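Local coordinates for protein uncharacterized ACR, COG1565 superfamily (Burkholderia thailandensis, PDB 4F3N) that is of unknown function but has a methyltransferase-like fold and may transfer methyl groups from S-adenosylmethionine, possibly to protein arginines, at residues E273-A278 with E305-Q310; F295-G300 with E405-I410; F301-Y306 with H340-A345; A355-Y360 with D427-L432. One frame throughout, in Å; residues are numbered along the deposited sequence.

Interaction 1: residues E273-A278 with E305-Q310; sequences ETHDAA and EYYHRQ
Two neighbouring tyrosines at the end of a short helix reach across to Glu273 and His275, and hydrogen bonds carry most of the contact. Tyr306 OH donates to Glu273 OE1 at 2.6 Å, meeting the oxygen on its anti side, 22° out of the carboxylate plane; Glu273 OE2 accepts from Thr315 N and Leu316 N. Tyr307 OH gives its proton to the backbone instead, reaching Glu273 O at 2.7 Å. His275 NE2 adds a weak bond to Tyr306 OH. Tyrosine suits both positions because a long flat ring delivers a hydroxyl to a buried acceptor. Among the aromatics, Tyr306 CG lies opposite its backbone N (chi1 -168°), which sends the ring across to His275. The histidine edge turns toward the Tyr306 face in an offset edge-to-face pair, planes 87° apart, while Tyr306 CD1 stands over the centre of the Tyr307 ring. The contact joins the end of strand 271-274, just before helix 276-288, to the end of helix 303-306, with strand 336-342 packed alongside.

Interaction 2: residues F295-G300 with E405-I410; sequences FFIDYG and ELFKVI
Phe296 and Asp298 form the hydrogen-bonded pairs with Ile410 and Lys408, and the two strands run antiparallel, their axes 4.8 Å apart at closest. Phe296 N reaches Ile410 O at 2.8 Å with an almost straight N-H, and Lys408 N reaches Asp298 O at the same 2.8 Å. On the face of Ile297, Tyr299, Phe407 and Val409, Tyr299 CD1 comes within 3.5 Å of Phe407 CZ, and Tyr299 CB sits over the phenylalanine face. With CG between the backbone N and the carbonyl carbon (chi1 45°), the tyrosine ring swings alongside Phe407, its edge toward that face and the planes at 67°. On the other face, Lys408 bends at chi2 and chi4 so that Lys408 NZ meets Gly300 O at 2.8 Å, almost end-on, and Glu405 O at 2.6 Å; NZ reaches Leu406 O at 3.0 Å from above its plane, not on a lone pair. Gly300 N binds Leu406 O from the opposite face. Glycine fits here because a CB would jam against the preceding carbonyl O.

Farther out, Asp218 N binds Asp298 OD2. The side chains of Ile297 and Phe407 lie about 4 Å from those of Asn214 and Thr113 respectively, residues seen to bind S-adenosylhomocysteine, though none is bound here. Three carbonyls would probably favour a charged ammonium, which ties the residues before strand 407-414 to Gly300, past the corner into strand 300-301.

Interaction 3: residues F301-Y306 with H340-A345; sequences FPSHEY and HVEFSA
Phe301 pairs with the strand of Val341 and Glu342 through both of its backbone polar atoms. Its N donates to Val341 O at 3.0 Å, while its O receives Phe343 N at 2.9 Å. Next along, Ser303 N gives its hydrogen to Ser344 OG at 2.9 Å, and that hydroxyl is also bonded to Leu432 O, so a small serine links the start of one helix to the chain end.

Glu342 is the N-cap of helix 343-352. Its OE2 accepts from Ala345 N at 3.2 Å and, weakly, from Ser344 N, satisfying amides that have no earlier helical turn to bind. With chi2 at -84° the chain bends back to its own helix, while its aliphatic part lies on Tyr306: CB sits over one face of the ring, and Glu342 CG comes 3.6 Å from Tyr306 CG. The hydroxyl of that tyrosine is bonded elsewhere, to Glu273 and Thr315. His340 CD2 approaches Phe301 CE2 at 3.6 Å, the two rings slid apart with little overlap. A single parallel bridge running into two helix starts, one capped by a glutamate, makes this a strand-to-helix junction at the edge of the small mixed sheet.

Interaction 4: residues A355-Y360 with D427-L432; sequences ADLLGY and DRSHTL
Tyr360 packs against the last residues of the chain along the length of its side chain. Tyr360 CB lies 3.7 Å from Leu432 CD1. Because CG is anti to the backbone N (chi1 168°), the ring lies along the C-terminal segment: CG nears both leucine methyls, and Tyr360 CD2 and CE2 pass 3.6 and 3.7 Å from Arg428 CB. Leu432 CD2 stands over the centre of one face, 9° off the normal, a CH-pi contact suited to a branched apolar residue, and comes near CZ as well. At the tip, Tyr360 OH meets a water at 2.8 Å. That water also accepts from Arg428 NH1, whose NH2 forms a salt bridge with Glu405. The backbone is held too: Tyr360 N donates to Asp427 OD1 at 3.1 Å. Tyr360 O receives Arg428 N at 2.7 Å. Asp427 suits its place because OD2 accepts both Ser429 N and Ser429 OG. The N bond closes an Asx turn leading into the 3-10 segment 429-431, and the C-terminal tail thereby docks on edge strand 356-362 of the seven-stranded sheet.

Overall arrangement
The four contacts run from the junction with the antiparallel sheet to the far edge of the seven-stranded mixed sheet. Interactions 1 and 3, with centres about 6 Å apart, share Glu305 and Tyr306 of helix 303-306. Interaction 2, its centre about 10 Å from that of interaction 3, pairs strands 293-298 and 407-414. Interaction 4 lies on strand 356-362, the next strand in that sheet, and touches both interaction 2 and interaction 3. Along the chain, the segments of interactions 1 and 2 alternate, as do those of 2 and 4, whereas interaction 3 closes before 4 opens. The C-terminal part is thus woven into the methyltransferase-like core, beside the S-adenosylhomocysteine site at interaction 2.

Interaction 1: residues E273-A278 with E305-Q310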
loop_
_atom_site.group_PDB
_atom_site.type_symbol
_atom_site.label_atom_id
_atom_site.label_comp_id
_atom_site.label_asym_id
_atom_site.label_seq_id
_atom_site.Cartn_x
_atom_site.Cartn_y
_atom_site.Cartn_z
ATOM N N GLU A 273 8.683 -13.058 -1.175
ATOM C CA GLU A 273 7.629 -12.754 -0.212
ATOM C C GLU A 273 6.344 -13.369 -0.666
ATOM O O GLU A 273 6.086 -13.437 -1.877
ATOM C CB GLU A 273 7.373 -11.242 -0.137
ATOM C CG GLU A 273 8.551 -10.393 0.230
ATOM C CD GLU A 273 9.485 -10.166 -0.937
ATOM O OE1 GLU A 273 8.984 -10.112 -2.088
ATOM O OE2 GLU A 273 10.710 -10.055 -0.717
ATOM N N THR A 274 5.546 -13.826 0.305
ATOM C CA THR A 274 4.134 -14.049 0.125
ATOM C C THR A 274 3.305 -12.968 0.871
ATOM O O THR A 274 3.772 -12.343 1.839
ATOM C CB THR A 274 3.691 -15.470 0.528
ATOM O OG1 THR A 274 3.862 -15.652 1.933
ATOM C CG2 THR A 274 4.535 -16.527 -0.220
ATOM N N HIS A 275 2.082 -12.769 0.380
ATOM C CA HIS A 275 1.217 -11.634 0.746
ATOM C C HIS A 275 -0.121 -12.028 1.298
ATOM O O HIS A 275 -1.154 -11.449 0.924
ATOM C CB HIS A 275 1.030 -10.710 -0.462
ATOM C CG HIS A 275 2.317 -10.372 -1.138
ATOM N ND1 HIS A 275 2.838 -11.157 -2.079
ATOM C CD2 HIS A 275 3.144 -9.292 -1.013
ATOM C CE1 HIS A 275 3.980 -10.624 -2.504
ATOM N NE2 HIS A 275 4.174 -9.485 -1.844
ATOM N N ASP A 276 -0.139 -13.026 2.190
ATOM C CA ASP A 276 -1.409 -13.516 2.772
ATOM C C ASP A 276 -2.216 -12.373 3.413
ATOM O O ASP A 276 -3.452 -12.343 3.268
ATOM C CB ASP A 276 -1.205 -14.642 3.798
ATOM C CG ASP A 276 -0.671 -15.932 3.179
ATOM O OD1 ASP A 276 -1.071 -16.295 2.080
ATOM O OD2 ASP A 276 0.134 -16.610 3.815
ATOM N N ALA A 277 -1.550 -11.442 4.104
ATOM C CA ALA A 277 -2.277 -10.402 4.838
ATOM C C ALA A 277 -2.960 -9.449 3.878
ATOM O O ALA A 277 -4.092 -9.036 4.099
ATOM C CB ALA A 277 -1.371 -9.632 5.788
ATOM N N ALA A 278 -2.253 -9.070 2.834
ATOM C CA ALA A 278 -2.857 -8.219 1.795
ATOM C C ALA A 278 -4.006 -8.876 1.072
ATOM O O ALA A 278 -5.023 -8.234 0.755
ATOM C CB ALA A 278 -1.787 -7.741 0.802
ATOM N N GLU A 305 6.059 -11.602 -13.452
ATOM C CA GLU A 305 7.106 -10.646 -13.256
ATOM C C GLU A 305 7.576 -10.551 -11.811
ATOM O O GLU A 305 8.773 -10.324 -11.516
ATOM C CB GLU A 305 6.579 -9.309 -13.726
ATOM C CG GLU A 305 7.558 -8.168 -13.657
ATOM C CD GLU A 305 7.139 -7.012 -14.553
ATOM O OE1 GLU A 305 6.013 -7.061 -15.124
ATOM O OE2 GLU A 305 7.940 -6.062 -14.684
ATOM N N TYR A 306 6.625 -10.635 -10.893
ATOM C CA TYR A 306 6.972 -10.558 -9.465
ATOM C C TYR A 306 7.954 -11.690 -9.113
ATOM O O TYR A 306 8.966 -11.454 -8.465
ATOM C CB TYR A 306 5.723 -10.653 -8.585
ATOM C CG TYR A 306 5.995 -10.295 -7.137
ATOM C CD1 TYR A 306 6.622 -11.175 -6.285
ATOM C CD2 TYR A 306 5.625 -9.064 -6.639
ATOM C CE1 TYR A 306 6.910 -10.838 -4.966
ATOM C CE2 TYR A 306 5.866 -8.730 -5.320
ATOM C CZ TYR A 306 6.522 -9.611 -4.499
ATOM O OH TYR A 306 6.772 -9.259 -3.209
ATOM N N TYR A 307 7.632 -12.888 -9.565
ATOM C CA TYR A 307 8.399 -14.112 -9.246
ATOM C C TYR A 307 9.268 -14.526 -10.420
ATOM O O TYR A 307 9.514 -15.704 -10.645
ATOM C CB TYR A 307 7.445 -15.225 -8.822
ATOM C CG TYR A 307 6.683 -14.929 -7.546
ATOM C CD1 TYR A 307 7.345 -14.737 -6.347
ATOM C CD2 TYR A 307 5.306 -14.872 -7.533
ATOM C CE1 TYR A 307 6.638 -14.480 -5.183
ATOM C CE2 TYR A 307 4.604 -14.623 -6.382
ATOM C CZ TYR A 307 5.276 -14.423 -5.191
ATOM O OH TYR A 307 4.574 -14.134 -4.033
ATOM N N HIS A 308 9.768 -13.545 -11.152
ATOM C CA HIS A 308 10.679 -13.792 -12.249
ATOM C C HIS A 308 11.925 -14.512 -11.754
ATOM O O HIS A 308 12.413 -14.261 -10.622
ATOM C CB HIS A 308 11.083 -12.463 -12.859
ATOM C CG HIS A 308 11.677 -12.583 -14.224
ATOM N ND1 HIS A 308 12.979 -12.851 -14.425
ATOM C CD2 HIS A 308 11.095 -12.483 -15.481
ATOM C CE1 HIS A 308 13.220 -12.902 -15.753
ATOM N NE2 HIS A 308 12.065 -12.681 -16.393
ATOM N N ARG A 309 12.471 -15.384 -12.613
ATOM C CA ARG A 309 13.682 -16.168 -12.301
ATOM C C ARG A 309 14.815 -15.291 -11.775
ATOM O O ARG A 309 15.553 -15.692 -10.872
ATOM C CB ARG A 309 14.178 -16.926 -13.569
ATOM N N GLN A 310 14.949 -14.093 -12.328
ATOM C CA GLN A 310 16.013 -13.160 -11.936
ATOM C C GLN A 310 15.728 -12.295 -10.694
ATOM O O GLN A 310 16.640 -11.621 -10.223
ATOM C CB GLN A 310 16.375 -12.241 -13.112
#

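Interaction 2: residues F295-G300 with E405-I410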
loop_
_atom_site.group_PDB
_atom_site.type_symbol
_atom_site.label_atom_id
_atom_site.label_comp_id
_atom_site.label_asym_id
_atom_site.label_seq_id
_atom_site.Cartn_x
_atom_site.Cartn_y
_atom_site.Cartn_z
ATOM N N PHE A 295 -10.245 1.153 -5.359
ATOM C CA PHE A 295 -8.996 1.410 -6.074
ATOM C C PHE A 295 -7.827 1.179 -5.130
ATOM O O PHE A 295 -7.829 1.744 -4.038
ATOM C CB PHE A 295 -8.906 2.861 -6.515
ATOM C CG PHE A 295 -9.974 3.290 -7.531
ATOM C CD1 PHE A 295 -9.691 3.283 -8.904
ATOM C CD2 PHE A 295 -11.202 3.697 -7.104
ATOM C CE1 PHE A 295 -10.627 3.708 -9.843
ATOM C CE2 PHE A 295 -12.147 4.115 -8.019
ATOM C CZ PHE A 295 -11.850 4.126 -9.381
ATOM N N PHE A 296 -6.864 0.357 -5.550
ATOM C CA PHE A 296 -5.588 0.196 -4.858
ATOM C C PHE A 296 -4.455 0.670 -5.725
ATOM O O PHE A 296 -4.371 0.271 -6.879
ATOM C CB PHE A 296 -5.385 -1.259 -4.440
ATOM C CG PHE A 296 -6.452 -1.751 -3.503
ATOM C CD1 PHE A 296 -6.449 -1.397 -2.155
ATOM C CD2 PHE A 296 -7.482 -2.535 -3.976
ATOM C CE1 PHE A 296 -7.441 -1.877 -1.285
ATOM C CE2 PHE A 296 -8.500 -2.957 -3.124
ATOM C CZ PHE A 296 -8.467 -2.639 -1.792
ATOM N N ILE A 297 -3.645 1.586 -5.204
ATOM C CA ILE A 297 -2.522 2.163 -5.895
ATOM C C ILE A 297 -1.274 1.713 -5.165
ATOM O O ILE A 297 -1.174 1.907 -3.938
ATOM C CB ILE A 297 -2.563 3.711 -5.849
ATOM C CG1 ILE A 297 -3.929 4.189 -6.418
ATOM C CG2 ILE A 297 -1.392 4.312 -6.669
ATOM C CD1 ILE A 297 -4.788 4.898 -5.395
ATOM N N ASP A 298 -0.348 1.095 -5.878
ATOM C CA ASP A 298 0.864 0.615 -5.219
ATOM C C ASP A 298 1.889 0.157 -6.219
ATOM O O ASP A 298 1.596 -0.113 -7.393
ATOM C CB ASP A 298 0.519 -0.527 -4.251
ATOM C CG ASP A 298 1.139 -0.391 -2.891
ATOM O OD1 ASP A 298 2.327 0.047 -2.783
ATOM O OD2 ASP A 298 0.437 -0.720 -1.900
ATOM N N TYR A 299 3.112 0.049 -5.728
ATOM C CA TYR A 299 4.197 -0.512 -6.522
ATOM C C TYR A 299 4.212 -2.029 -6.478
ATOM O O TYR A 299 3.982 -2.674 -5.434
ATOM C CB TYR A 299 5.520 0.094 -6.088
ATOM C CG TYR A 299 5.755 0.181 -4.577
ATOM C CD1 TYR A 299 5.398 1.333 -3.847
ATOM C CD2 TYR A 299 6.334 -0.867 -3.886
ATOM C CE1 TYR A 299 5.647 1.435 -2.488
ATOM C CE2 TYR A 299 6.560 -0.779 -2.496
ATOM C CZ TYR A 299 6.222 0.373 -1.819
ATOM O OH TYR A 299 6.438 0.469 -0.460
ATOM N N GLY A 300 4.403 -2.613 -7.633
ATOM C CA GLY A 300 4.408 -4.062 -7.779
ATOM C C GLY A 300 4.130 -4.548 -9.181
ATOM O O GLY A 300 4.262 -3.774 -10.138
ATOM N N GLU A 405 5.675 3.614 -14.259
ATOM C CA GLU A 405 5.561 2.201 -14.600
ATOM C C GLU A 405 5.528 1.291 -13.373
ATOM O O GLU A 405 4.760 0.340 -13.347
ATOM C CB GLU A 405 6.671 1.771 -15.558
ATOM C CG GLU A 405 6.695 0.295 -15.895
ATOM C CD GLU A 405 5.470 -0.256 -16.585
ATOM O OE1 GLU A 405 4.836 0.501 -17.377
ATOM O OE2 GLU A 405 5.134 -1.465 -16.323
ATOM N N LEU A 406 6.411 1.562 -12.410
ATOM C CA LEU A 406 6.528 0.751 -11.224
ATOM C C LEU A 406 5.215 0.748 -10.428
ATOM O O LEU A 406 4.793 -0.309 -9.950
ATOM C CB LEU A 406 7.638 1.298 -10.324
ATOM C CG LEU A 406 7.762 0.535 -9.037
ATOM C CD1 LEU A 406 8.070 -0.954 -9.200
ATOM C CD2 LEU A 406 8.801 1.308 -8.237
ATOM N N PHE A 407 4.597 1.915 -10.275
ATOM C CA PHE A 407 3.314 2.011 -9.589
ATOM C C PHE A 407 2.192 1.556 -10.525
ATOM O O PHE A 407 2.266 1.822 -11.729
ATOM C CB PHE A 407 3.069 3.425 -9.134
ATOM C CG PHE A 407 3.806 3.784 -7.844
ATOM C CD1 PHE A 407 5.210 3.820 -7.811
ATOM C CD2 PHE A 407 3.100 4.078 -6.670
ATOM C CE1 PHE A 407 5.869 4.154 -6.662
ATOM C CE2 PHE A 407 3.779 4.388 -5.505
ATOM C CZ PHE A 407 5.164 4.398 -5.496
ATOM N N LYS A 408 1.220 0.826 -9.966
ATOM C CA LYS A 408 0.093 0.265 -10.690
ATOM C C LYS A 408 -1.173 0.699 -9.994
ATOM O O LYS A 408 -1.161 1.072 -8.814
ATOM C CB LYS A 408 0.111 -1.275 -10.725
ATOM C CG LYS A 408 1.450 -1.901 -11.115
ATOM C CD LYS A 408 1.840 -1.554 -12.565
ATOM C CE LYS A 408 3.030 -2.403 -13.056
ATOM N NZ LYS A 408 4.318 -2.066 -12.362
ATOM N N VAL A 409 -2.268 0.705 -10.753
ATOM C CA VAL A 409 -3.590 0.853 -10.171
ATOM C C VAL A 409 -4.416 -0.368 -10.530
ATOM O O VAL A 409 -4.526 -0.706 -11.719
ATOM C CB VAL A 409 -4.301 2.098 -10.702
ATOM C CG1 VAL A 409 -5.621 2.260 -9.995
ATOM C CG2 VAL A 409 -3.418 3.380 -10.490
ATOM N N ILE A 410 -5.009 -0.991 -9.509
ATOM C CA ILE A 410 -6.002 -2.058 -9.699
ATOM C C ILE A 410 -7.324 -1.599 -9.057
ATOM O O ILE A 410 -7.318 -0.921 -8.039
ATOM C CB ILE A 410 -5.507 -3.422 -9.144
ATOM C CG1 ILE A 410 -6.367 -4.573 -9.665
ATOM C CG2 ILE A 410 -5.462 -3.445 -7.596
ATOM C CD1 ILE A 410 -5.624 -5.923 -9.576
#

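Interaction 3: residues F301-Y306 with H340-A345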
loop_
_atom_site.group_PDB
_atom_site.type_symbol
_atom_site.label_atom_id
_atom_site.label_comp_id
_atom_site.label_asym_id
_atom_site.label_seq_id
_atom_site.Cartn_x
_atom_site.Cartn_y
_atom_site.Cartn_z
ATOM N N PHE A 301 3.815 -5.838 -9.320
ATOM C CA PHE A 301 3.800 -6.475 -10.633
ATOM C C PHE A 301 2.865 -7.662 -10.587
ATOM O O PHE A 301 2.575 -8.197 -9.515
ATOM C CB PHE A 301 5.209 -7.031 -11.056
ATOM C CG PHE A 301 6.399 -6.192 -10.641
ATOM C CD1 PHE A 301 6.863 -5.190 -11.463
ATOM C CD2 PHE A 301 7.112 -6.474 -9.477
ATOM C CE1 PHE A 301 7.941 -4.408 -11.096
ATOM C CE2 PHE A 301 8.197 -5.686 -9.086
ATOM C CZ PHE A 301 8.622 -4.660 -9.915
ATOM N N PRO A 302 2.389 -8.105 -11.736
ATOM C CA PRO A 302 1.716 -9.396 -11.785
ATOM C C PRO A 302 2.683 -10.536 -11.469
ATOM O O PRO A 302 3.879 -10.342 -11.432
ATOM C CB PRO A 302 1.271 -9.505 -13.225
ATOM C CG PRO A 302 1.407 -8.101 -13.794
ATOM C CD PRO A 302 2.530 -7.485 -13.058
ATOM N N SER A 303 2.136 -11.712 -11.273
ATOM C CA SER A 303 2.898 -12.794 -10.651
ATOM C C SER A 303 4.113 -13.219 -11.484
ATOM O O SER A 303 5.179 -13.468 -10.910
ATOM C CB SER A 303 2.018 -14.002 -10.345
ATOM O OG SER A 303 1.352 -14.457 -11.516
ATOM N N HIS A 304 3.957 -13.308 -12.816
ATOM C CA HIS A 304 5.051 -13.754 -13.714
ATOM C C HIS A 304 6.283 -12.902 -13.565
ATOM O O HIS A 304 7.429 -13.397 -13.532
ATOM C CB HIS A 304 4.570 -13.719 -15.167
ATOM N N GLU A 305 6.059 -11.602 -13.452
ATOM C CA GLU A 305 7.106 -10.646 -13.256
ATOM C C GLU A 305 7.576 -10.551 -11.811
ATOM O O GLU A 305 8.773 -10.324 -11.516
ATOM C CB GLU A 305 6.579 -9.309 -13.726
ATOM C CG GLU A 305 7.558 -8.168 -13.657
ATOM C CD GLU A 305 7.139 -7.012 -14.553
ATOM O OE1 GLU A 305 6.013 -7.061 -15.124
ATOM O OE2 GLU A 305 7.940 -6.062 -14.684
ATOM N N TYR A 306 6.625 -10.635 -10.893
ATOM C CA TYR A 306 6.972 -10.558 -9.465
ATOM C C TYR A 306 7.954 -11.690 -9.113
ATOM O O TYR A 306 8.966 -11.454 -8.465
ATOM C CB TYR A 306 5.723 -10.653 -8.585
ATOM C CG TYR A 306 5.995 -10.295 -7.137
ATOM C CD1 TYR A 306 6.622 -11.175 -6.285
ATOM C CD2 TYR A 306 5.625 -9.064 -6.639
ATOM C CE1 TYR A 306 6.910 -10.838 -4.966
ATOM C CE2 TYR A 306 5.866 -8.730 -5.320
ATOM C CZ TYR A 306 6.522 -9.611 -4.499
ATOM O OH TYR A 306 6.772 -9.259 -3.209
ATOM N N HIS A 340 6.913 -5.064 -2.351
ATOM C CA HIS A 340 6.065 -4.737 -3.507
ATOM C C HIS A 340 4.834 -5.601 -3.497
ATOM O O HIS A 340 4.772 -6.619 -2.802
ATOM C CB HIS A 340 6.838 -4.975 -4.778
ATOM C CG HIS A 340 7.893 -3.945 -5.076
ATOM N ND1 HIS A 340 8.700 -3.364 -4.111
ATOM C CD2 HIS A 340 8.286 -3.405 -6.287
ATOM C CE1 HIS A 340 9.525 -2.485 -4.705
ATOM N NE2 HIS A 340 9.288 -2.516 -6.033
ATOM N N VAL A 341 3.813 -5.201 -4.239
ATOM C CA VAL A 341 2.586 -5.906 -4.293
ATOM C C VAL A 341 2.561 -6.877 -5.457
ATOM O O VAL A 341 3.016 -6.558 -6.573
ATOM C CB VAL A 341 1.429 -4.875 -4.404
ATOM C CG1 VAL A 341 0.098 -5.551 -4.651
ATOM C CG2 VAL A 341 1.422 -4.005 -3.166
ATOM N N GLU A 342 1.999 -8.057 -5.215
ATOM C CA GLU A 342 1.881 -9.087 -6.252
ATOM C C GLU A 342 0.446 -9.055 -6.739
ATOM O O GLU A 342 -0.477 -9.539 -6.068
ATOM C CB GLU A 342 2.339 -10.435 -5.691
ATOM C CG GLU A 342 2.575 -11.481 -6.764
ATOM C CD GLU A 342 1.311 -12.170 -7.154
ATOM O OE1 GLU A 342 0.980 -13.161 -6.489
ATOM O OE2 GLU A 342 0.653 -11.724 -8.103
ATOM N N PHE A 343 0.236 -8.386 -7.880
ATOM C CA PHE A 343 -1.116 -8.007 -8.301
ATOM C C PHE A 343 -1.999 -9.144 -8.797
ATOM O O PHE A 343 -3.226 -8.988 -8.792
ATOM C CB PHE A 343 -1.077 -6.852 -9.313
ATOM C CG PHE A 343 -0.843 -5.523 -8.683
ATOM C CD1 PHE A 343 -1.876 -4.845 -8.080
ATOM C CD2 PHE A 343 0.403 -4.960 -8.661
ATOM C CE1 PHE A 343 -1.661 -3.633 -7.479
ATOM C CE2 PHE A 343 0.647 -3.738 -8.098
ATOM C CZ PHE A 343 -0.412 -3.049 -7.485
ATOM N N SER A 344 -1.424 -10.277 -9.210
ATOM C CA SER A 344 -2.257 -11.417 -9.637
ATOM C C SER A 344 -3.046 -12.002 -8.460
ATOM O O SER A 344 -4.243 -12.241 -8.563
ATOM C CB SER A 344 -1.406 -12.500 -10.306
ATOM O OG SER A 344 -0.729 -11.949 -11.418
ATOM N N ALA A 345 -2.375 -12.174 -7.346
ATOM C CA ALA A 345 -2.993 -12.621 -6.111
ATOM C C ALA A 345 -4.023 -11.604 -5.618
ATOM O O ALA A 345 -5.065 -12.011 -5.114
ATOM C CB ALA A 345 -1.940 -12.836 -5.050
#

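Interaction 4: residues A355-Y360 with D427-L432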
loop_
_atom_site.group_PDB
_atom_site.type_symbol
_atom_site.label_atom_id
_atom_site.label_comp_id
_atom_site.label_asym_id
_atom_site.label_seq_id
_atom_site.Cartn_x
_atom_site.Cartn_y
_atom_site.Cartn_z
ATOM N N ALA A 355 -16.478 -9.636 -6.464
ATOM C CA ALA A 355 -16.420 -8.329 -7.148
ATOM C C ALA A 355 -15.934 -8.550 -8.579
ATOM O O ALA A 355 -15.318 -9.538 -8.900
ATOM C CB ALA A 355 -15.489 -7.325 -6.416
ATOM N N ASP A 356 -16.289 -7.616 -9.447
ATOM C CA ASP A 356 -15.752 -7.516 -10.777
ATOM C C ASP A 356 -14.396 -6.847 -10.757
ATOM O O ASP A 356 -14.153 -5.956 -9.932
ATOM C CB ASP A 356 -16.714 -6.672 -11.616
ATOM C CG ASP A 356 -18.139 -7.276 -11.657
ATOM O OD1 ASP A 356 -18.221 -8.516 -11.805
ATOM O OD2 ASP A 356 -19.139 -6.534 -11.475
ATOM N N LEU A 357 -13.536 -7.223 -11.701
ATOM C CA LEU A 357 -12.310 -6.468 -11.944
ATOM C C LEU A 357 -12.679 -5.329 -12.860
ATOM O O LEU A 357 -13.101 -5.539 -13.976
ATOM C CB LEU A 357 -11.242 -7.314 -12.590
ATOM C CG LEU A 357 -9.921 -6.629 -12.957
ATOM C CD1 LEU A 357 -9.180 -6.279 -11.686
ATOM C CD2 LEU A 357 -9.084 -7.567 -13.831
ATOM N N LEU A 358 -12.537 -4.117 -12.358
ATOM C CA LEU A 358 -12.844 -2.890 -13.085
ATOM C C LEU A 358 -11.676 -2.449 -13.959
ATOM O O LEU A 358 -11.892 -1.931 -15.035
ATOM C CB LEU A 358 -13.230 -1.788 -12.079
ATOM C CG LEU A 358 -13.725 -0.493 -12.658
ATOM C CD1 LEU A 358 -14.968 -0.704 -13.529
ATOM C CD2 LEU A 358 -13.927 0.520 -11.505
ATOM N N GLY A 359 -10.434 -2.691 -13.531
ATOM C CA GLY A 359 -9.275 -2.470 -14.373
ATOM C C GLY A 359 -7.980 -2.758 -13.655
ATOM O O GLY A 359 -7.978 -2.904 -12.436
ATOM N N TYR A 360 -6.892 -2.791 -14.422
ATOM C CA TYR A 360 -5.503 -2.968 -13.948
ATOM C C TYR A 360 -4.574 -2.348 -14.997
ATOM O O TYR A 360 -4.594 -2.765 -16.149
ATOM C CB TYR A 360 -5.142 -4.446 -13.697
ATOM C CG TYR A 360 -3.698 -4.622 -13.517
ATOM C CD1 TYR A 360 -3.086 -4.203 -12.355
ATOM C CD2 TYR A 360 -2.907 -5.083 -14.537
ATOM C CE1 TYR A 360 -1.721 -4.277 -12.207
ATOM C CE2 TYR A 360 -1.548 -5.166 -14.394
ATOM C CZ TYR A 360 -0.960 -4.762 -13.223
ATOM O OH TYR A 360 0.395 -4.794 -13.050
ATOM N N ASP A 427 -5.433 -0.999 -20.905
ATOM C CA ASP A 427 -5.666 -1.896 -19.752
ATOM C C ASP A 427 -4.819 -3.186 -19.854
ATOM O O ASP A 427 -4.587 -3.720 -20.949
ATOM C CB ASP A 427 -7.141 -2.183 -19.603
ATOM C CG ASP A 427 -7.447 -2.945 -18.351
ATOM O OD1 ASP A 427 -7.734 -2.302 -17.315
ATOM O OD2 ASP A 427 -7.372 -4.165 -18.426
ATOM N N ARG A 428 -4.317 -3.662 -18.707
ATOM C CA ARG A 428 -3.400 -4.782 -18.660
ATOM C C ARG A 428 -3.966 -6.028 -17.957
ATOM O O ARG A 428 -3.197 -6.895 -17.597
ATOM C CB ARG A 428 -2.126 -4.390 -17.951
ATOM C CG ARG A 428 -1.418 -3.211 -18.557
ATOM C CD ARG A 428 -0.156 -2.942 -17.805
ATOM N NE ARG A 428 0.602 -1.839 -18.389
ATOM C CZ ARG A 428 1.822 -1.480 -17.980
ATOM N NH1 ARG A 428 2.374 -2.036 -16.935
ATOM N NH2 ARG A 428 2.471 -0.502 -18.585
ATOM N N SER A 429 -5.280 -6.070 -17.749
ATOM C CA SER A 429 -5.938 -7.109 -16.949
ATOM C C SER A 429 -5.623 -8.494 -17.485
ATOM O O SER A 429 -5.516 -9.453 -16.724
ATOM C CB SER A 429 -7.450 -6.906 -16.885
ATOM O OG SER A 429 -7.843 -5.738 -16.191
ATOM N N HIS A 430 -5.425 -8.584 -18.799
ATOM C CA HIS A 430 -5.167 -9.853 -19.453
ATOM C C HIS A 430 -3.818 -10.449 -19.113
ATOM O O HIS A 430 -3.617 -11.663 -19.297
ATOM C CB HIS A 430 -5.393 -9.714 -20.967
ATOM C CG HIS A 430 -4.595 -8.596 -21.594
ATOM N ND1 HIS A 430 -4.854 -7.274 -21.343
ATOM C CD2 HIS A 430 -3.485 -8.630 -22.461
ATOM C CE1 HIS A 430 -3.964 -6.517 -22.034
ATOM N NE2 HIS A 430 -3.131 -7.348 -22.713
ATOM N N THR A 431 -2.895 -9.635 -18.567
ATOM C CA THR A 431 -1.595 -10.084 -18.110
ATOM C C THR A 431 -1.538 -10.590 -16.651
ATOM O O THR A 431 -0.500 -11.040 -16.177
ATOM C CB THR A 431 -0.549 -8.965 -18.306
ATOM O OG1 THR A 431 -0.744 -7.923 -17.330
ATOM C CG2 THR A 431 -0.700 -8.361 -19.735
ATOM N N LEU A 432 -2.652 -10.492 -15.935
ATOM C CA LEU A 432 -2.692 -10.880 -14.506
ATOM C C LEU A 432 -2.693 -12.409 -14.379
ATOM O O LEU A 432 -2.223 -12.979 -13.389
ATOM C CB LEU A 432 -3.923 -10.259 -13.838
ATOM C CG LEU A 432 -3.857 -8.737 -13.593
ATOM C CD1 LEU A 432 -5.209 -8.114 -13.273
ATOM C CD2 LEU A 432 -2.856 -8.397 -12.477
ATOM O OXT LEU A 432 -3.143 -13.060 -15.323
HETATM O O HOH W 1 1.900 -4.685 -15.358
#